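PDB 6PTM: uncharacterized protein from Bacteroides ovatus CL02T12C04, which probably hydrolyses carrageenan chains from their ends, as an exo-acting glycoside hydrolase of family GH42. Local coordinates for residues A[55-60]-A[133-138]; A[78-83]-A[181-186]; A[173-178]-A[535-540]. One frame throughout, in Å; residues are numbered along the deposited sequence.

Contact 1. Residues A[55-60]-A[133-138]; sequences RKLIAK and SELEAV
L57 and L135 run past each other in opposite directions where two helices of an N-terminal helical bundle lie side by side. The segments 55-60 and 133-138 are nearly parallel, with axes 10.6 Å apart at closest and a crossing angle of 22°, so backbone does not meet backbone; side chains fill the gap, and L135 CD2 reaches the backbone of the first helix. L57 places CG anti to its own nitrogen (chi1 -171°), which extends both methyls towards the second helix. CD2 touches the root of L135, 3.8 Å from L135 CB, while L135 CD2 reaches back along L57 to lie 3.8 Å from L57 CG. The same L57 methyl, CD2, also meets E136, at 3.6 Å from E136 CG; E136 was modelled in two conformers, so this contact is described for one of them. Shortening L57 to an alanine here would probably open a gap between the helices and leave L135 CB and E136 CG without their apolar neighbour. In the next shell, L57 also rests on I132 and M139, about a turn before and after L135 along helix 109-139. Helix 69-90 supplies the third side: E71 is touched by both I58 and L135, and I58 also meets E72. I58 and L135 cross at about a right angle, I58 CG1 standing 4.1 Å from L135 CD2.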
loop_
_atom_site.group_PDB
_atom_site.type_symbol
_atom_site.label_atom_id
_atom_site.label_comp_id
_atom_site.label_asym_id
_atom_site.label_seq_id
_atom_site.Cartn_x
_atom_site.Cartn_y
_atom_site.Cartn_z
ATOM N N ARG A 55 22.684 0.674 27.736
ATOM C CA ARG A 55 23.378 1.963 27.468
ATOM C C ARG A 55 24.896 1.799 27.637
ATOM O O ARG A 55 25.640 2.335 26.799
ATOM C CB ARG A 55 22.894 3.097 28.380
ATOM C CG ARG A 55 23.535 4.440 28.066
ATOM C CD ARG A 55 23.117 5.536 29.033
ATOM N NE ARG A 55 21.718 5.866 28.747
ATOM C CZ ARG A 55 20.668 5.522 29.482
ATOM N NH1 ARG A 55 20.827 4.887 30.631
ATOM N NH2 ARG A 55 19.446 5.865 29.090
ATOM N N LYS A 56 25.362 1.089 28.664
ATOM C CA LYS A 56 26.823 0.872 28.832
ATOM C C LYS A 56 27.326 -0.102 27.754
ATOM O O LYS A 56 28.431 0.089 27.264
ATOM C CB LYS A 56 27.140 0.331 30.225
ATOM C CG LYS A 56 26.463 1.086 31.355
ATOM C CD LYS A 56 27.361 1.344 32.520
ATOM C CE LYS A 56 27.928 0.070 33.104
ATOM N NZ LYS A 56 27.092 -0.415 34.224
ATOM N N LEU A 57 26.564 -1.132 27.405
ATOM C CA LEU A 57 27.020 -2.139 26.406
ATOM C C LEU A 57 27.171 -1.443 25.055
ATOM O O LEU A 57 28.150 -1.710 24.341
ATOM C CB LEU A 57 26.016 -3.292 26.326
ATOM C CG LEU A 57 26.482 -4.479 25.487
ATOM C CD1 LEU A 57 27.684 -5.151 26.138
ATOM C CD2 LEU A 57 25.346 -5.479 25.326
ATOM N N ILE A 58 26.263 -0.525 24.740
ATOM C CA ILE A 58 26.365 0.285 23.500
ATOM C C ILE A 58 27.684 1.065 23.502
ATOM O O ILE A 58 28.381 1.056 22.471
ATOM C CB ILE A 58 25.136 1.196 23.320
ATOM C CG1 ILE A 58 23.928 0.354 22.887
ATOM C CG2 ILE A 58 25.447 2.337 22.358
ATOM C CD1 ILE A 58 22.615 1.084 23.005
ATOM N N ALA A 59 28.021 1.742 24.601
ATOM C CA ALA A 59 29.259 2.565 24.662
ATOM C C ALA A 59 30.449 1.639 24.421
ATOM O O ALA A 59 31.289 1.999 23.586
ATOM C CB ALA A 59 29.357 3.331 25.967
ATOM N N LYS A 60 30.471 0.462 25.057
ATOM C CA LYS A 60 31.555 -0.540 24.887
ATOM C C LYS A 60 31.610 -1.031 23.429
ATOM O O LYS A 60 32.698 -0.930 22.834
ATOM C CB LYS A 60 31.375 -1.684 25.881
ATOM C CG LYS A 60 32.607 -2.558 26.077
ATOM C CD LYS A 60 32.400 -3.638 27.129
ATOM C CE LYS A 60 33.660 -4.424 27.405
ATOM N NZ LYS A 60 33.350 -5.745 27.992
ATOM N N SER A 133 21.484 -9.400 24.529
ATOM C CA SER A 133 21.894 -10.722 23.980
ATOM C C SER A 133 22.472 -10.576 22.582
ATOM O O SER A 133 23.518 -11.189 22.294
ATOM C CB SER A 133 20.756 -11.647 23.944
ATOM O OG SER A 133 20.397 -11.886 25.272
ATOM N N GLU A 134 21.785 -9.835 21.729
ATOM C CA GLU A 134 22.239 -9.701 20.339
ATOM C C GLU A 134 23.602 -9.004 20.327
ATOM O O GLU A 134 24.542 -9.530 19.700
ATOM C CB GLU A 134 21.261 -8.936 19.447
ATOM C CG GLU A 134 21.774 -8.868 18.006
ATOM C CD GLU A 134 20.808 -8.328 16.970
ATOM O OE1 GLU A 134 19.688 -8.019 17.351
ATOM O OE2 GLU A 134 21.217 -8.159 15.784
ATOM N N LEU A 135 23.716 -7.837 20.952
ATOM C CA LEU A 135 24.981 -7.060 20.884
ATOM C C LEU A 135 26.153 -7.850 21.507
ATOM O O LEU A 135 27.265 -7.762 20.936
ATOM C CB LEU A 135 24.759 -5.709 21.563
ATOM C CG LEU A 135 25.855 -4.672 21.348
ATOM C CD1 LEU A 135 26.207 -4.495 19.877
ATOM C CD2 LEU A 135 25.442 -3.337 21.973
ATOM N N GLU A 136 25.943 -8.573 22.602
ATOM C CA GLU A 136 27.027 -9.389 23.219
ATOM C C GLU A 136 27.493 -10.452 22.214
ATOM O O GLU A 136 28.709 -10.635 22.113
ATOM C CB GLU A 136 26.562 -9.993 24.537
ATOM C CG GLU A 136 26.312 -8.945 25.609
ATOM C CD GLU A 136 27.311 -8.953 26.752
ATOM O OE1 GLU A 136 28.517 -9.207 26.482
ATOM O OE2 GLU A 136 26.884 -8.700 27.893
ATOM N N ALA A 137 26.588 -11.070 21.457
ATOM C CA ALA A 137 26.936 -12.036 20.398
ATOM C C ALA A 137 27.710 -11.336 19.280
ATOM O O ALA A 137 28.656 -11.945 18.737
ATOM C CB ALA A 137 25.678 -12.708 19.884
ATOM N N VAL A 138 27.259 -10.149 18.873
ATOM C CA VAL A 138 27.960 -9.363 17.832
ATOM C C VAL A 138 29.372 -9.021 18.344
ATOM O O VAL A 138 30.326 -9.183 17.575
ATOM C CB VAL A 138 27.181 -8.109 17.427
ATOM C CG1 VAL A 138 28.035 -7.220 16.548
ATOM C CG2 VAL A 138 25.864 -8.463 16.728
#

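Contact 2. Residues A[78-83]-A[181-186]; sequences AEIFMG and IKEYIE
I80 on helix 69-90 meets Y184 and E183 of the short helix 182-185, and the turn of each group decides what touches. The I80 side chain crosses the tyrosine obliquely: its CD1 comes in at the CD1-CE1 bond of the ring, 3.4 Å from Y184 CD1 and 3.5 Å from Y184 CE1, a close fit for an apolar pair. Further back, I80 CG1 lies 3.7 Å from Y184 CE1, so the whole CG1-CD1 arm runs beside that ring bond. The tyrosine does not start out aimed at helix 69-90; it bends round to it, its CG anti to the carbonyl carbon (chi1 -63°), bringing the ring alongside I80. I181, at the N-cap position of the short helix, lays its CD1 over the centre of one ring face, 3.8 Å above the plane, and W509 meets the same ring with the planes at about 45°. The phenol end is fixed by a hydrogen bond between Y184 OH and Y84 OH, one residue beyond the 78-83 segment.

E183 slides past I80 in the opposite direction, its chain extended from CG, and its OE2 comes to 3.8 Å from I80 CG1. The carboxylate thus touches a hydrocarbon branch through OE2 and makes no hydrogen bond or salt bridge across the two segments. E79 OE1 is 4.9 Å from E183 OE2, a pairing of like charges, but R76 bridges the region: it forms salt bridges with E79 and E186 and donates to the carbonyl of E183. The contact therefore sets an apolar isoleucine-tyrosine pair beside a cluster of charges, where the arginine probably offsets the crowding of carboxylates between the N-terminal helices and what is probably the start of the catalytic barrel.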
loop_
_atom_site.group_PDB
_atom_site.type_symbol
_atom_site.label_atom_id
_atom_site.label_comp_id
_atom_site.label_asym_id
_atom_site.label_seq_id
_atom_site.Cartn_x
_atom_site.Cartn_y
_atom_site.Cartn_z
ATOM N N ALA A 78 12.932 2.666 24.496
ATOM C CA ALA A 78 12.756 2.295 25.906
ATOM C C ALA A 78 12.681 3.585 26.725
ATOM O O ALA A 78 11.706 3.739 27.503
ATOM C CB ALA A 78 13.877 1.382 26.327
ATOM N N GLU A 79 13.612 4.519 26.495
ATOM C CA GLU A 79 13.653 5.818 27.231
ATOM C C GLU A 79 12.326 6.536 27.041
ATOM O O GLU A 79 11.801 7.035 28.009
ATOM C CB GLU A 79 14.793 6.704 26.745
ATOM C CG GLU A 79 16.133 6.143 27.121
ATOM C CD GLU A 79 17.260 6.838 26.399
ATOM O OE1 GLU A 79 17.000 7.523 25.422
ATOM O OE2 GLU A 79 18.384 6.620 26.789
ATOM N N ILE A 80 11.775 6.521 25.828
ATOM C CA ILE A 80 10.504 7.238 25.529
ATOM C C ILE A 80 9.357 6.557 26.283
ATOM O O ILE A 80 8.559 7.264 26.902
ATOM C CB ILE A 80 10.244 7.311 24.013
ATOM C CG1 ILE A 80 11.256 8.261 23.344
ATOM C CG2 ILE A 80 8.805 7.730 23.737
ATOM C CD1 ILE A 80 11.205 8.244 21.832
ATOM N N PHE A 81 9.280 5.233 26.223
ATOM C CA PHE A 81 8.099 4.499 26.739
ATOM C C PHE A 81 8.182 4.392 28.255
ATOM O O PHE A 81 7.152 4.063 28.846
ATOM C CB PHE A 81 7.935 3.132 26.083
ATOM C CG PHE A 81 7.084 3.226 24.842
ATOM C CD1 PHE A 81 7.655 3.518 23.611
ATOM C CD2 PHE A 81 5.711 3.075 24.925
ATOM C CE1 PHE A 81 6.860 3.590 22.478
ATOM C CE2 PHE A 81 4.918 3.156 23.795
ATOM C CZ PHE A 81 5.494 3.423 22.580
ATOM N N MET A 82 9.343 4.617 28.853
ATOM C CA MET A 82 9.396 4.678 30.333
ATOM C C MET A 82 8.582 5.919 30.724
ATOM O O MET A 82 7.788 5.828 31.669
ATOM C CB MET A 82 10.820 4.761 30.884
ATOM C CG MET A 82 11.584 3.455 30.791
ATOM S SD MET A 82 10.802 2.109 31.731
ATOM C CE MET A 82 11.292 2.599 33.389
ATOM N N GLY A 83 8.768 7.037 30.025
ATOM C CA GLY A 83 8.003 8.255 30.336
ATOM C C GLY A 83 6.530 8.068 30.023
ATOM O O GLY A 83 5.669 8.574 30.796
ATOM N N ILE A 181 10.362 16.579 17.369
ATOM C CA ILE A 181 11.359 17.026 18.375
ATOM C C ILE A 181 12.609 16.152 18.241
ATOM O O ILE A 181 12.507 14.972 17.810
ATOM C CB ILE A 181 10.756 17.010 19.787
ATOM C CG1 ILE A 181 10.333 15.606 20.213
ATOM C CG2 ILE A 181 9.596 18.005 19.892
ATOM C CD1 ILE A 181 10.203 15.454 21.690
ATOM N N LYS A 182 13.759 16.703 18.608
ATOM C CA LYS A 182 15.053 15.990 18.521
ATOM C C LYS A 182 14.925 14.536 19.028
ATOM O O LYS A 182 15.408 13.610 18.293
ATOM C CB LYS A 182 16.149 16.770 19.248
ATOM C CG LYS A 182 17.545 16.347 18.811
ATOM C CD LYS A 182 18.497 17.504 18.500
ATOM C CE LYS A 182 19.334 17.905 19.695
ATOM N NZ LYS A 182 20.135 16.754 20.186
ATOM N N GLU A 183 14.325 14.319 20.210
ATOM C CA GLU A 183 14.240 12.994 20.899
ATOM C C GLU A 183 13.582 11.959 19.959
ATOM O O GLU A 183 14.001 10.787 20.008
ATOM C CB GLU A 183 13.516 13.100 22.259
ATOM C CG GLU A 183 13.819 11.936 23.224
ATOM C CD GLU A 183 12.933 11.697 24.463
ATOM O OE1 GLU A 183 11.881 12.398 24.615
ATOM O OE2 GLU A 183 13.290 10.788 25.310
ATOM N N TYR A 184 12.638 12.378 19.103
ATOM C CA TYR A 184 11.782 11.494 18.262
ATOM C C TYR A 184 12.297 11.409 16.808
ATOM O O TYR A 184 11.880 10.487 16.108
ATOM C CB TYR A 184 10.325 11.968 18.310
ATOM C CG TYR A 184 9.632 11.917 19.660
ATOM C CD1 TYR A 184 10.214 11.349 20.783
ATOM C CD2 TYR A 184 8.356 12.441 19.815
ATOM C CE1 TYR A 184 9.568 11.334 22.018
ATOM C CE2 TYR A 184 7.694 12.438 21.034
ATOM C CZ TYR A 184 8.306 11.889 22.151
ATOM O OH TYR A 184 7.657 11.863 23.350
ATOM N N ILE A 185 13.163 12.321 16.345
ATOM C CA ILE A 185 13.611 12.346 14.919
ATOM C C ILE A 185 15.027 11.767 14.789
ATOM O O ILE A 185 15.451 11.561 13.643
ATOM C CB ILE A 185 13.490 13.756 14.290
ATOM C CG1 ILE A 185 14.430 14.758 14.965
ATOM C CG2 ILE A 185 12.042 14.223 14.283
ATOM C CD1 ILE A 185 14.486 16.112 14.297
ATOM N N GLU A 186 15.748 11.532 15.897
ATOM C CA GLU A 186 17.097 10.909 15.860
ATOM C C GLU A 186 16.992 9.473 15.339
ATOM O O GLU A 186 17.767 9.129 14.435
ATOM C CB GLU A 186 17.767 10.928 17.221
ATOM C CG GLU A 186 18.420 12.256 17.466
ATOM C CD GLU A 186 19.072 12.423 18.824
ATOM O OE1 GLU A 186 18.899 11.539 19.689
ATOM O OE2 GLU A 186 19.773 13.439 18.983
#

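Contact 3. Residues A[173-178]-A[535-540]; sequences ADWTWK and RIVNEV
W175 and V540 meet through their first torsions: with CG anti to the carbonyl carbon, W175 chi1 of -58° sends the indole toward the helix and chi2 of 87° turns its six-membered ring to meet the valines, while V540, with chi1 of 177°, spreads its two methyls over strand 173-175. V540 CG2 approaches W175 obliquely, 3.8 Å from W175 CH2, and V540 CG1 meets the strand two residues earlier, 3.7 Å from A173 CB. One turn earlier, V537 meets the same six-membered ring: its carbonyl oxygen lies at the ring edge, near the plane, 3.7 Å from W175 CZ2, and V537 CG2 is 4.2 Å from W175 CH2.

Chain order is consistent with the (β/α)8 barrel expected of GH42 enzymes, 168-175 being the first barrel strand and 534-549 the helix after the last, so this contact probably packs the closing helix on the opening strand. The polar edge of the indole is held by a hydrogen bond between W175 NE1 and H541 NE2, and W509 meets the ring edge-to-face. D174 OD2 accepts from W175 N. K178 NZ, beyond a type II turn from W175, forms a salt bridge with D174 OD2 at 2.8 Å, coming from above the carboxylate plane, and bonds to the carbonyls of H188 and G189. Across the two segments the interface is mostly apolar and has no hydrogen bond, one carbonyl oxygen meeting the indole edge, and the D174-K178 pair lies on the strand's other side, so adhesion probably rests on the shape fit of indole and valines.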
loop_
_atom_site.group_PDB
_atom_site.type_symbol
_atom_site.label_atom_id
_atom_site.label_comp_id
_atom_site.label_asym_id
_atom_site.label_seq_id
_atom_site.Cartn_x
_atom_site.Cartn_y
_atom_site.Cartn_z
ATOM N N ALA A 173 10.788 4.806 7.366
ATOM C CA ALA A 173 9.623 4.688 8.270
ATOM C C ALA A 173 9.568 5.907 9.181
ATOM O O ALA A 173 10.615 6.258 9.775
ATOM C CB ALA A 173 9.712 3.431 9.074
ATOM N N ASP A 174 8.399 6.528 9.268
ATOM C CA ASP A 174 8.040 7.521 10.310
ATOM C C ASP A 174 6.589 7.247 10.771
ATOM O O ASP A 174 6.029 6.209 10.440
ATOM C CB ASP A 174 8.267 8.951 9.810
ATOM C CG ASP A 174 8.557 9.948 10.928
ATOM O OD1 ASP A 174 9.343 10.878 10.708
ATOM O OD2 ASP A 174 7.940 9.823 11.993
ATOM N N TRP A 175 6.004 8.149 11.531
ATOM C CA TRP A 175 4.724 7.911 12.230
ATOM C C TRP A 175 3.822 9.133 12.079
ATOM O O TRP A 175 4.308 10.227 12.277
ATOM C CB TRP A 175 5.007 7.618 13.698
ATOM C CG TRP A 175 5.902 6.443 13.933
ATOM C CD1 TRP A 175 7.265 6.461 13.971
ATOM C CD2 TRP A 175 5.507 5.077 14.143
ATOM N NE1 TRP A 175 7.744 5.191 14.134
ATOM C CE2 TRP A 175 6.698 4.323 14.285
ATOM C CE3 TRP A 175 4.280 4.405 14.215
ATOM C CZ2 TRP A 175 6.694 2.945 14.499
ATOM C CZ3 TRP A 175 4.278 3.044 14.471
ATOM C CH2 TRP A 175 5.470 2.319 14.564
ATOM N N THR A 176 2.553 8.922 11.761
ATOM C CA THR A 176 1.512 9.968 11.681
ATOM C C THR A 176 1.464 10.778 13.003
ATOM O O THR A 176 1.455 10.168 14.090
ATOM C CB THR A 176 0.174 9.318 11.302
ATOM O OG1 THR A 176 0.415 8.463 10.171
ATOM C CG2 THR A 176 -0.877 10.369 10.990
ATOM N N TRP A 177 1.531 12.111 12.892
ATOM C CA TRP A 177 1.325 13.110 13.984
ATOM C C TRP A 177 2.432 13.056 15.031
ATOM O O TRP A 177 2.230 13.687 16.071
ATOM C CB TRP A 177 -0.026 12.917 14.691
ATOM C CG TRP A 177 -1.225 13.157 13.832
ATOM C CD1 TRP A 177 -1.286 13.870 12.667
ATOM C CD2 TRP A 177 -2.552 12.660 14.082
ATOM N NE1 TRP A 177 -2.569 13.847 12.177
ATOM C CE2 TRP A 177 -3.368 13.119 13.025
ATOM C CE3 TRP A 177 -3.134 11.901 15.103
ATOM C CZ2 TRP A 177 -4.726 12.813 12.949
ATOM C CZ3 TRP A 177 -4.478 11.596 15.024
ATOM C CH2 TRP A 177 -5.259 12.038 13.956
ATOM N N LYS A 178 3.520 12.309 14.814
ATOM C CA LYS A 178 4.659 12.243 15.769
ATOM C C LYS A 178 5.197 13.652 15.995
ATOM O O LYS A 178 5.524 14.373 15.047
ATOM C CB LYS A 178 5.814 11.382 15.253
ATOM C CG LYS A 178 6.947 11.149 16.252
ATOM C CD LYS A 178 8.116 10.456 15.612
ATOM C CE LYS A 178 8.834 11.374 14.633
ATOM N NZ LYS A 178 9.867 10.639 13.873
ATOM N N ARG A 535 7.758 -2.597 21.765
ATOM C CA ARG A 535 8.465 -3.559 20.901
ATOM C C ARG A 535 7.961 -3.430 19.454
ATOM O O ARG A 535 8.794 -3.615 18.541
ATOM C CB ARG A 535 8.393 -4.974 21.462
ATOM C CG ARG A 535 9.361 -5.220 22.610
ATOM C CD ARG A 535 9.645 -6.672 22.849
ATOM N NE ARG A 535 8.482 -7.386 23.313
ATOM C CZ ARG A 535 8.431 -8.703 23.479
ATOM N NH1 ARG A 535 7.302 -9.276 23.848
ATOM N NH2 ARG A 535 9.473 -9.462 23.194
ATOM N N ILE A 536 6.714 -3.016 19.230
ATOM C CA ILE A 536 6.194 -2.765 17.849
ATOM C C ILE A 536 6.850 -1.502 17.271
ATOM O O ILE A 536 7.322 -1.531 16.130
ATOM C CB ILE A 536 4.649 -2.682 17.861
ATOM C CG1 ILE A 536 4.017 -3.963 18.398
ATOM C CG2 ILE A 536 4.081 -2.358 16.490
ATOM C CD1 ILE A 536 4.229 -5.162 17.507
ATOM N N VAL A 537 6.838 -0.405 18.003
ATOM C CA VAL A 537 7.478 0.860 17.543
ATOM C C VAL A 537 8.939 0.560 17.173
ATOM O O VAL A 537 9.409 0.980 16.096
ATOM C CB VAL A 537 7.333 1.944 18.628
ATOM C CG1 VAL A 537 8.223 3.146 18.385
ATOM C CG2 VAL A 537 5.889 2.378 18.713
ATOM N N ASN A 538 9.659 -0.137 18.038
ATOM C CA ASN A 538 11.097 -0.426 17.804
ATOM C C ASN A 538 11.217 -1.340 16.570
ATOM O O ASN A 538 12.111 -1.085 15.752
ATOM C CB ASN A 538 11.785 -1.000 19.040
ATOM C CG ASN A 538 13.192 -1.450 18.724
ATOM O OD1 ASN A 538 14.073 -0.636 18.410
ATOM N ND2 ASN A 538 13.381 -2.752 18.745
ATOM N N GLU A 539 10.361 -2.365 16.416
ATOM C CA GLU A 539 10.624 -3.402 15.398
ATOM C C GLU A 539 10.450 -2.820 13.993
ATOM O O GLU A 539 11.149 -3.302 13.065
ATOM C CB GLU A 539 9.715 -4.598 15.568
ATOM C CG GLU A 539 10.216 -5.791 14.812
ATOM C CD GLU A 539 11.497 -6.377 15.358
ATOM O OE1 GLU A 539 11.870 -6.036 16.504
ATOM O OE2 GLU A 539 12.106 -7.209 14.645
ATOM N N VAL A 540 9.582 -1.827 13.800
ATOM C CA VAL A 540 9.471 -1.178 12.464
ATOM C C VAL A 540 10.847 -0.629 12.075
ATOM O O VAL A 540 11.306 -0.919 10.968
ATOM C CB VAL A 540 8.403 -0.070 12.391
ATOM C CG1 VAL A 540 8.435 0.572 11.020
ATOM C CG2 VAL A 540 7.007 -0.609 12.679
#

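Along the chain the segments come in the order 55-60, 78-83, 133-138, 173-178, 181-186 and 535-540, so contacts 1 and 2 alternate, as do contacts 2 and 3, whereas contact 1 closes before contact 3 opens. Their centres lie about 20 Å (1 to 2), 11 Å (2 to 3) and 23 Å (1 to 3) apart. Contact 1 is internal to the N-terminal helices, and an R55-E79 salt bridge ties it to contact 2. Contact 2 joins helix 69-90 to the segment after the probable first barrel strand; packing of F81 against V537 and a probable hydrogen bond from K178 NZ to Y184 O lead into contact 3. Together they link the N-terminal helices to the probable barrel near its first strand and last helix.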